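PDB 6GUQ: putative sugar binding protein from Geobacillus stearothermophilus, which probably binds sugars as a bacterial solute-binding protein, and holds one beta-D-glucopyranose in the cleft between its two lobes. Local coordinates for residues H32-P37 against A86-I91; A166-R171 against G219-D224. All coordinates share one frame; numbering follows the deposited sequence.

Interaction 1. Residues H32-P37 against A86-I91; sequences HFVLVP and AKVDGI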
ATOM      1  N   HIS A  32      12.932 -23.013   0.234  1.00 74.13           N
ATOM      2  CA  HIS A  32      12.583 -22.237  -0.915  1.00 76.18           C
ATOM      3  C   HIS A  32      11.255 -21.543  -0.799  1.00 74.01           C
ATOM      4  O   HIS A  32      10.237 -22.164  -0.800  1.00 73.69           O
ATOM      5  CB  HIS A  32      12.545 -23.135  -2.133  1.00 76.65           C
ATOM      6  CG  HIS A  32      12.130 -22.434  -3.381  1.00 85.89           C
ATOM      7  ND1 HIS A  32      12.993 -21.668  -4.123  1.00 90.81           N
ATOM      8  CD2 HIS A  32      10.942 -22.376  -4.018  1.00 90.44           C
ATOM      9  CE1 HIS A  32      12.357 -21.161  -5.158  1.00 84.44           C
ATOM     10  NE2 HIS A  32      11.110 -21.578  -5.118  1.00 88.46           N
ATOM     11  N   PHE A  33      11.278 -20.237  -0.676  1.00 72.39           N
ATOM     12  CA  PHE A  33      10.048 -19.453  -0.640  1.00 70.90           C
ATOM     13  C   PHE A  33       9.950 -18.497  -1.822  1.00 72.29           C
ATOM     14  O   PHE A  33      10.946 -18.123  -2.447  1.00 75.52           O
ATOM     15  CB  PHE A  33       9.887 -18.626   0.648  1.00 67.38           C
ATOM     16  CG  PHE A  33      10.269 -19.330   1.914  1.00 67.63           C
ATOM     17  CD1 PHE A  33       9.715 -20.558   2.228  1.00 68.43           C
ATOM     18  CD2 PHE A  33      11.076 -18.706   2.857  1.00 65.70           C
ATOM     19  CE1 PHE A  33      10.032 -21.204   3.415  1.00 66.57           C
ATOM     20  CE2 PHE A  33      11.391 -19.349   4.058  1.00 69.42           C
ATOM     21  CZ  PHE A  33      10.865 -20.604   4.331  1.00 60.95           C
ATOM     22  N   VAL A  34       8.714 -18.088  -2.094  1.00 62.88           N
ATOM     23  CA  VAL A  34       8.374 -17.178  -3.174  1.00 71.10           C
ATOM     24  C   VAL A  34       7.632 -15.970  -2.605  1.00 69.20           C
ATOM     25  O   VAL A  34       6.724 -16.123  -1.777  1.00 64.41           O
ATOM     26  CB  VAL A  34       7.536 -17.898  -4.248  1.00 70.65           C
ATOM     27  CG1 VAL A  34       6.443 -18.671  -3.593  1.00 71.13           C
ATOM     28  CG2 VAL A  34       6.931 -16.893  -5.226  1.00 68.73           C
ATOM     29  N   LEU A  35       8.030 -14.770  -3.042  1.00 68.09           N
ATOM     30  CA  LEU A  35       7.343 -13.532  -2.687  1.00 64.95           C
ATOM     31  C   LEU A  35       6.796 -12.901  -3.965  1.00 66.17           C
ATOM     32  O   LEU A  35       7.557 -12.634  -4.909  1.00 59.65           O
ATOM     33  CB  LEU A  35       8.281 -12.558  -1.968  1.00 61.71           C
ATOM     34  CG  LEU A  35       7.818 -11.100  -1.886  1.00 67.82           C
ATOM     35  CD1 LEU A  35       6.544 -10.972  -1.051  1.00 63.34           C
ATOM     36  CD2 LEU A  35       8.905 -10.227  -1.304  1.00 68.65           C
ATOM     37  N   VAL A  36       5.494 -12.639  -3.975  1.00 68.03           N
ATOM     38  CA  VAL A  36       4.763 -12.119  -5.126  1.00 68.80           C
ATOM     39  C   VAL A  36       4.369 -10.669  -4.833  1.00 67.23           C
ATOM     40  O   VAL A  36       3.534 -10.434  -3.951  1.00 64.18           O
ATOM     41  CB  VAL A  36       3.521 -12.969  -5.418  1.00 68.24           C
ATOM     42  CG1 VAL A  36       2.748 -12.387  -6.588  1.00 66.94           C
ATOM     43  CG2 VAL A  36       3.913 -14.415  -5.653  1.00 67.38           C
ATOM     44  N   PRO A  37       4.915  -9.686  -5.556  1.00 70.00           N
ATOM     45  CA  PRO A  37       4.463  -8.290  -5.400  1.00 64.62           C
ATOM     46  C   PRO A  37       3.217  -7.989  -6.225  1.00 63.93           C
ATOM     47  O   PRO A  37       2.818  -8.756  -7.099  1.00 65.86           O
ATOM     48  CB  PRO A  37       5.646  -7.484  -5.930  1.00 68.38           C
ATOM     49  CG  PRO A  37       6.175  -8.358  -7.018  1.00 70.85           C
ATOM     50  CD  PRO A  37       6.070  -9.782  -6.463  1.00 67.82           C
ATOM     51  N   ALA A  86       4.868 -25.984  -7.751  1.00 85.93           N
ATOM     52  CA  ALA A  86       6.294 -26.111  -8.034  1.00 86.61           C
ATOM     53  C   ALA A  86       7.142 -26.402  -6.793  1.00 90.47           C
ATOM     54  O   ALA A  86       8.265 -25.911  -6.675  1.00 95.27           O
ATOM     55  CB  ALA A  86       6.806 -24.851  -8.728  1.00 83.37           C
ATOM     56  N   LYS A  87       6.636 -27.193  -5.846  1.00 88.14           N
ATOM     57  CA  LYS A  87       7.445 -27.755  -4.760  1.00 94.78           C
ATOM     58  C   LYS A  87       7.832 -26.724  -3.686  1.00 91.85           C
ATOM     59  O   LYS A  87       8.409 -27.111  -2.657  1.00 96.94           O
ATOM     60  CB  LYS A  87       8.694 -28.477  -5.325  1.00101.61           C
ATOM     61  CG  LYS A  87      10.026 -28.437  -4.530  1.00102.96           C
ATOM     62  CD  LYS A  87      11.247 -28.779  -5.395  1.00101.29           C
ATOM     63  CE  LYS A  87      12.457 -29.145  -4.533  1.00100.83           C
ATOM     64  NZ  LYS A  87      12.509 -30.605  -4.191  1.00100.90           N
ATOM     65  N   VAL A  88       7.439 -25.452  -3.831  1.00 86.54           N
ATOM     66  CA  VAL A  88       7.903 -24.415  -2.910  1.00 82.93           C
ATOM     67  C   VAL A  88       7.397 -24.679  -1.483  1.00 80.15           C
ATOM     68  O   VAL A  88       6.311 -25.235  -1.272  1.00 79.82           O
ATOM     69  CB  VAL A  88       7.467 -23.022  -3.401  1.00 81.79           C
ATOM     70  CG1 VAL A  88       7.776 -22.857  -4.890  1.00 78.07           C
ATOM     71  CG2 VAL A  88       5.987 -22.755  -3.084  1.00 78.56           C
ATOM     72  N   ASP A  89       8.195 -24.254  -0.492  1.00 75.60           N
ATOM     73  CA  ASP A  89       7.900 -24.516   0.916  1.00 73.60           C
ATOM     74  C   ASP A  89       6.981 -23.477   1.552  1.00 72.08           C
ATOM     75  O   ASP A  89       6.324 -23.780   2.556  1.00 67.00           O
ATOM     76  CB  ASP A  89       9.200 -24.594   1.725  1.00 72.52           C
ATOM     77  CG  ASP A  89      10.249 -25.478   1.068  1.00 77.63           C
ATOM     78  OD1 ASP A  89       9.925 -26.638   0.715  1.00 81.57           O
ATOM     79  OD2 ASP A  89      11.405 -25.020   0.929  1.00 77.73           O
ATOM     80  N   GLY A  90       6.939 -22.261   1.021  1.00 72.07           N
ATOM     81  CA  GLY A  90       6.048 -21.239   1.544  1.00 70.31           C
ATOM     82  C   GLY A  90       5.868 -20.095   0.566  1.00 66.36           C
ATOM     83  O   GLY A  90       6.792 -19.773  -0.190  1.00 63.69           O
ATOM     84  N   ILE A  91       4.694 -19.466   0.587  1.00 63.47           N
ATOM     85  CA  ILE A  91       4.336 -18.413  -0.356  1.00 63.34           C
ATOM     86  C   ILE A  91       3.962 -17.161   0.426  1.00 63.75           C
ATOM     87  O   ILE A  91       3.127 -17.221   1.337  1.00 63.39           O
ATOM     88  CB  ILE A  91       3.183 -18.856  -1.271  1.00 61.67           C
ATOM     89  CG1 ILE A  91       3.637 -20.035  -2.133  1.00 60.84           C
ATOM     90  CG2 ILE A  91       2.695 -17.694  -2.120  1.00 63.84           C
ATOM     91  CD1 ILE A  91       2.622 -20.468  -3.163  1.00 68.67           C
TER
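His32 and Asp89 grip each other by two hydrogen bonds that use both polar atoms of the His32 backbone. His32 N donates to Asp89 OD2 at 2.6 Å, nearly straight at 172°, on the anti side of the carboxylate, somewhat out of its plane. In return Asp89 N reaches His32 O at 2.9 Å. The Asp89 side chain can take part because chi1 of -48° sets CG beside its own N, so carboxylate and amide are presented together to one residue. Its CB also lies 3.9 Å from Phe33 CE1, with the carboxylate and phenyl planes almost perpendicular. The Phe33 ring then turns an edge to the glycine backbone, CD1 standing 3.5 Å from Gly90 N.

One residue on, Val34 N donates to Gly90 O at 3.2 Å, one of the two backbone bonds, the other being to Ile92, that pair Val34 with Ile91 in parallel. Val34 CG1 stands between its backbone N and carbonyl carbon (chi1 47°), which directs this methyl at Ile91 CG1, 3.4 Å away; the two side chains run alongside one another and point the same way. Val88 CG1 meets the His32 ring at its edge, 3.3 Å from CD2.

The contact joins parallel strands of a Rossmann-like lobe built of beta-alpha-beta units. Strand 32-36 lies between 90-93 and the outermost strand 62-65, to which Phe33 and Leu35 bond. Val34 and Ile91 pack on Ala83 and Leu80 of helix 73-84, whereas Leu35, on the other face, packs on Val48 and Ala52 of helix 43-59.

Interaction 2. Residues A166-R171 against G219-D224; sequences AHQQLR and GTSALD. With BGC (beta-D-glucopyranose), chain B.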
ATOM      1  N   ALA A 166      -8.086  -4.555  -1.392  1.00 61.58           N
ATOM      2  CA  ALA A 166      -8.634  -4.548  -0.039  1.00 58.86           C
ATOM      3  C   ALA A 166      -7.963  -3.495   0.834  1.00 55.20           C
ATOM      4  O   ALA A 166      -8.615  -2.880   1.687  1.00 55.20           O
ATOM      5  CB  ALA A 166      -8.491  -5.937   0.590  1.00 61.64           C
ATOM      6  N   HIS A 167      -6.657  -3.289   0.649  1.00 53.80           N
ATOM      7  CA  HIS A 167      -5.963  -2.271   1.429  1.00 56.65           C
ATOM      8  C   HIS A 167      -6.382  -0.877   0.999  1.00 55.79           C
ATOM      9  O   HIS A 167      -6.518   0.015   1.849  1.00 52.07           O
ATOM     10  CB  HIS A 167      -4.432  -2.447   1.344  1.00 54.60           C
ATOM     11  CG  HIS A 167      -3.860  -2.431  -0.051  1.00 59.20           C
ATOM     12  ND1 HIS A 167      -4.553  -2.856  -1.170  1.00 56.83           N
ATOM     13  CD2 HIS A 167      -2.618  -2.096  -0.488  1.00 55.34           C
ATOM     14  CE1 HIS A 167      -3.772  -2.755  -2.233  1.00 56.28           C
ATOM     15  NE2 HIS A 167      -2.590  -2.311  -1.844  1.00 53.02           N
ATOM     16  N   GLN A 168      -6.629  -0.692  -0.301  1.00 56.04           N
ATOM     17  CA  GLN A 168      -7.077   0.600  -0.803  1.00 51.02           C
ATOM     18  C   GLN A 168      -8.435   0.966  -0.221  1.00 54.40           C
ATOM     19  O   GLN A 168      -8.636   2.091   0.254  1.00 55.63           O
ATOM     20  CB  GLN A 168      -7.128   0.566  -2.332  1.00 54.37           C
ATOM     21  CG  GLN A 168      -5.798   0.325  -2.982  1.00 52.01           C
ATOM     22  CD  GLN A 168      -4.772   1.348  -2.547  1.00 56.90           C
ATOM     23  OE1 GLN A 168      -4.769   2.489  -3.022  1.00 55.74           O
ATOM     24  NE2 GLN A 168      -3.895   0.949  -1.639  1.00 55.35           N
ATOM     25  N   GLN A 169      -9.383   0.025  -0.248  1.00 53.99           N
ATOM     26  CA  GLN A 169     -10.689   0.275   0.355  1.00 54.12           C
ATOM     27  C   GLN A 169     -10.561   0.664   1.816  1.00 56.75           C
ATOM     28  O   GLN A 169     -11.229   1.601   2.267  1.00 56.99           O
ATOM     29  CB  GLN A 169     -11.579  -0.958   0.236  1.00 57.88           C
ATOM     30  CG  GLN A 169     -12.024  -1.268  -1.172  1.00 62.17           C
ATOM     31  CD  GLN A 169     -12.543  -2.688  -1.285  1.00 67.05           C
ATOM     32  OE1 GLN A 169     -11.849  -3.636  -0.935  1.00 68.63           O
ATOM     33  NE2 GLN A 169     -13.764  -2.839  -1.775  1.00 69.70           N
ATOM     34  N   LEU A 170      -9.707  -0.052   2.573  1.00 53.73           N
ATOM     35  CA  LEU A 170      -9.544   0.234   3.997  1.00 53.27           C
ATOM     36  C   LEU A 170      -8.944   1.623   4.214  1.00 54.09           C
ATOM     37  O   LEU A 170      -9.408   2.372   5.084  1.00 52.47           O
ATOM     38  CB  LEU A 170      -8.685  -0.856   4.673  1.00 49.17           C
ATOM     39  CG  LEU A 170      -9.349  -2.247   4.810  1.00 56.55           C
ATOM     40  CD1 LEU A 170      -8.401  -3.356   5.267  1.00 48.75           C
ATOM     41  CD2 LEU A 170     -10.555  -2.212   5.758  1.00 53.85           C
ATOM     42  N   ARG A 171      -7.912   1.990   3.442  1.00 50.35           N
ATOM     43  CA  ARG A 171      -7.370   3.342   3.563  1.00 54.55           C
ATOM     44  C   ARG A 171      -8.407   4.400   3.187  1.00 52.24           C
ATOM     45  O   ARG A 171      -8.415   5.502   3.754  1.00 50.81           O
ATOM     46  CB  ARG A 171      -6.106   3.492   2.712  1.00 52.56           C
ATOM     47  CG  ARG A 171      -4.959   2.602   3.171  1.00 49.87           C
ATOM     48  CD  ARG A 171      -3.861   2.524   2.123  1.00 51.26           C
ATOM     49  NE  ARG A 171      -2.953   1.414   2.386  1.00 49.40           N
ATOM     50  CZ  ARG A 171      -1.790   1.213   1.767  1.00 50.54           C
ATOM     51  NH1 ARG A 171      -1.375   2.036   0.828  1.00 49.38           N
ATOM     52  NH2 ARG A 171      -1.028   0.173   2.093  1.00 55.72           N
ATOM     53  N   GLY A 219      -4.093  10.808  -1.484  1.00 46.23           N
ATOM     54  CA  GLY A 219      -3.657   9.681  -2.301  1.00 46.64           C
ATOM     55  C   GLY A 219      -3.416   8.505  -1.379  1.00 52.25           C
ATOM     56  O   GLY A 219      -2.847   8.677  -0.293  1.00 52.93           O
ATOM     57  N   THR A 220      -3.859   7.308  -1.801  1.00 50.53           N
ATOM     58  CA  THR A 220      -3.850   6.142  -0.920  1.00 55.18           C
ATOM     59  C   THR A 220      -2.813   5.080  -1.283  1.00 58.37           C
ATOM     60  O   THR A 220      -2.720   4.070  -0.571  1.00 56.79           O
ATOM     61  CB  THR A 220      -5.252   5.505  -0.843  1.00 54.70           C
ATOM     62  OG1 THR A 220      -5.551   4.775  -2.039  1.00 53.71           O
ATOM     63  CG2 THR A 220      -6.313   6.553  -0.611  1.00 50.74           C
ATOM     64  N   SER A 221      -2.007   5.283  -2.328  1.00 56.36           N
ATOM     65  CA  SER A 221      -0.924   4.358  -2.652  1.00 54.64           C
ATOM     66  C   SER A 221       0.344   5.142  -2.997  1.00 57.35           C
ATOM     67  O   SER A 221       0.336   6.371  -3.099  1.00 56.42           O
ATOM     68  CB  SER A 221      -1.334   3.408  -3.789  1.00 54.82           C
ATOM     69  OG  SER A 221      -1.539   4.104  -5.013  1.00 55.26           O
ATOM     70  N   ALA A 222       1.446   4.414  -3.214  1.00 55.67           N
ATOM     71  CA  ALA A 222       2.776   5.024  -3.136  1.00 56.41           C
ATOM     72  C   ALA A 222       3.029   6.103  -4.196  1.00 59.13           C
ATOM     73  O   ALA A 222       3.825   7.024  -3.959  1.00 61.31           O
ATOM     74  CB  ALA A 222       3.848   3.938  -3.230  1.00 53.10           C
ATOM     75  N   LEU A 223       2.404   6.010  -5.367  1.00 54.19           N
ATOM     76  CA  LEU A 223       2.697   6.933  -6.458  1.00 57.29           C
ATOM     77  C   LEU A 223       1.605   7.983  -6.689  1.00 57.66           C
ATOM     78  O   LEU A 223       1.672   8.730  -7.680  1.00 58.84           O
ATOM     79  CB  LEU A 223       2.923   6.145  -7.747  1.00 60.52           C
ATOM     80  CG  LEU A 223       4.077   5.140  -7.754  1.00 63.89           C
ATOM     81  CD1 LEU A 223       3.982   4.185  -8.956  1.00 60.09           C
ATOM     82  CD2 LEU A 223       5.399   5.891  -7.750  1.00 65.59           C
ATOM     83  N   ASP A 224       0.611   8.070  -5.805  1.00 52.29           N
ATOM     84  CA  ASP A 224      -0.564   8.886  -6.099  1.00 54.70           C
ATOM     85  C   ASP A 224      -0.299  10.368  -5.871  1.00 56.58           C
ATOM     86  O   ASP A 224      -0.639  11.201  -6.719  1.00 53.96           O
ATOM     87  CB  ASP A 224      -1.750   8.420  -5.258  1.00 55.26           C
ATOM     88  CG  ASP A 224      -2.304   7.087  -5.734  1.00 58.06           C
ATOM     89  OD1 ASP A 224      -2.150   6.756  -6.942  1.00 54.61           O
ATOM     90  OD2 ASP A 224      -2.877   6.362  -4.894  1.00 58.68           O
TER
HETATM   91  C2  BGC B 401       0.791  -0.120  -1.133  1.00 56.84           C
HETATM   92  C3  BGC B 401       1.054  -1.231  -2.091  1.00 56.91           C
HETATM   93  C4  BGC B 401       0.842  -0.735  -3.487  1.00 56.37           C
HETATM   94  C5  BGC B 401       1.763   0.419  -3.809  1.00 57.40           C
HETATM   95  C6  BGC B 401       1.404   0.912  -5.180  1.00 58.33           C
HETATM   96  C1  BGC B 401       1.619   1.118  -1.433  1.00 55.20           C
HETATM   97  O1  BGC B 401       1.118   2.159  -0.716  1.00 52.10           O
HETATM   98  O2  BGC B 401       1.062  -0.481   0.237  1.00 50.30           O
HETATM   99  O3  BGC B 401       0.039  -2.240  -1.908  1.00 49.09           O
HETATM  100  O4  BGC B 401       1.095  -1.743  -4.464  1.00 57.67           O
HETATM  101  O5  BGC B 401       1.564   1.517  -2.867  1.00 58.97           O
HETATM  102  O6  BGC B 401       2.374   1.831  -5.581  1.00 54.82           O
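Thr220 is held from helix 166-179 through two different atoms, its hydroxyl by Gln168 and its carbonyl by Arg171. Thr220 OG1 donates to Gln168 OE1 at 2.6 Å, approaching from above the amide plane, 47° out of it. The Gln168 chain bends at CB-CG (chi2 -56°), and this brings OE1 to the loop; the same oxygen also accepts from Gly161 N. The other end of the amide lies over the His167 ring, NE2 being 3.4 Å above the ring plane near its centre.

Arg171 extends from CG to NE and meets the loop with its guanidinium edge. NH1 bonds to Thr220 O at 2.8 Å, with that oxygen only 9° out of the guanidinium plane. The same nitrogen donates to O1 of the glucopyranose at 2.9 Å, while NH2 donates to the sugar O2 and to Asn135 OD1. One face of the group is met by His167 CD2, whose ring binds sugar O3 through NE2 at 2.6 Å.

On the loop side, Ala222 N donates to the ring oxygen O5 at 2.9 Å. Asp224 OD2 secures the turn before it, receiving Ser221 N and Ser221 OG on one face of the carboxylate.

Chemically, the contact is polar and buried, and Thr220 O acts as second shell to Arg171: together with Asn135 OD1 on NH2, it probably restrains the rotation of the guanidinium, leaving NH1 and NH2 aimed at neighbouring sugar hydroxyls. The positive charge would probably polarise the O1 and O2 hydroxyls, making them better donors to acidic neighbours.

In the fold
Interaction 1 lies in one lobe of the periplasmic-binding-protein fold and interaction 2 in the other, their centres 26 Å apart and their nearest atoms about 9 Å apart, without touching. The glucopyranose is what relates them. Interaction 2 meets it directly, whereas in interaction 1 the paired Val34 stands back, its side chain about 11 Å from that of Trp45. Even so, strand 32-36 runs toward the cleft: Pro37 touches Trp45, and the next residue, Glu38, bonds to the sugar, as do Asn42 and Trp45. Residues 32-37 thus lead into the sugar-binding residues of one lobe, while 166-171 and 219-224 supply His167, Arg171 and Ala222 from the other.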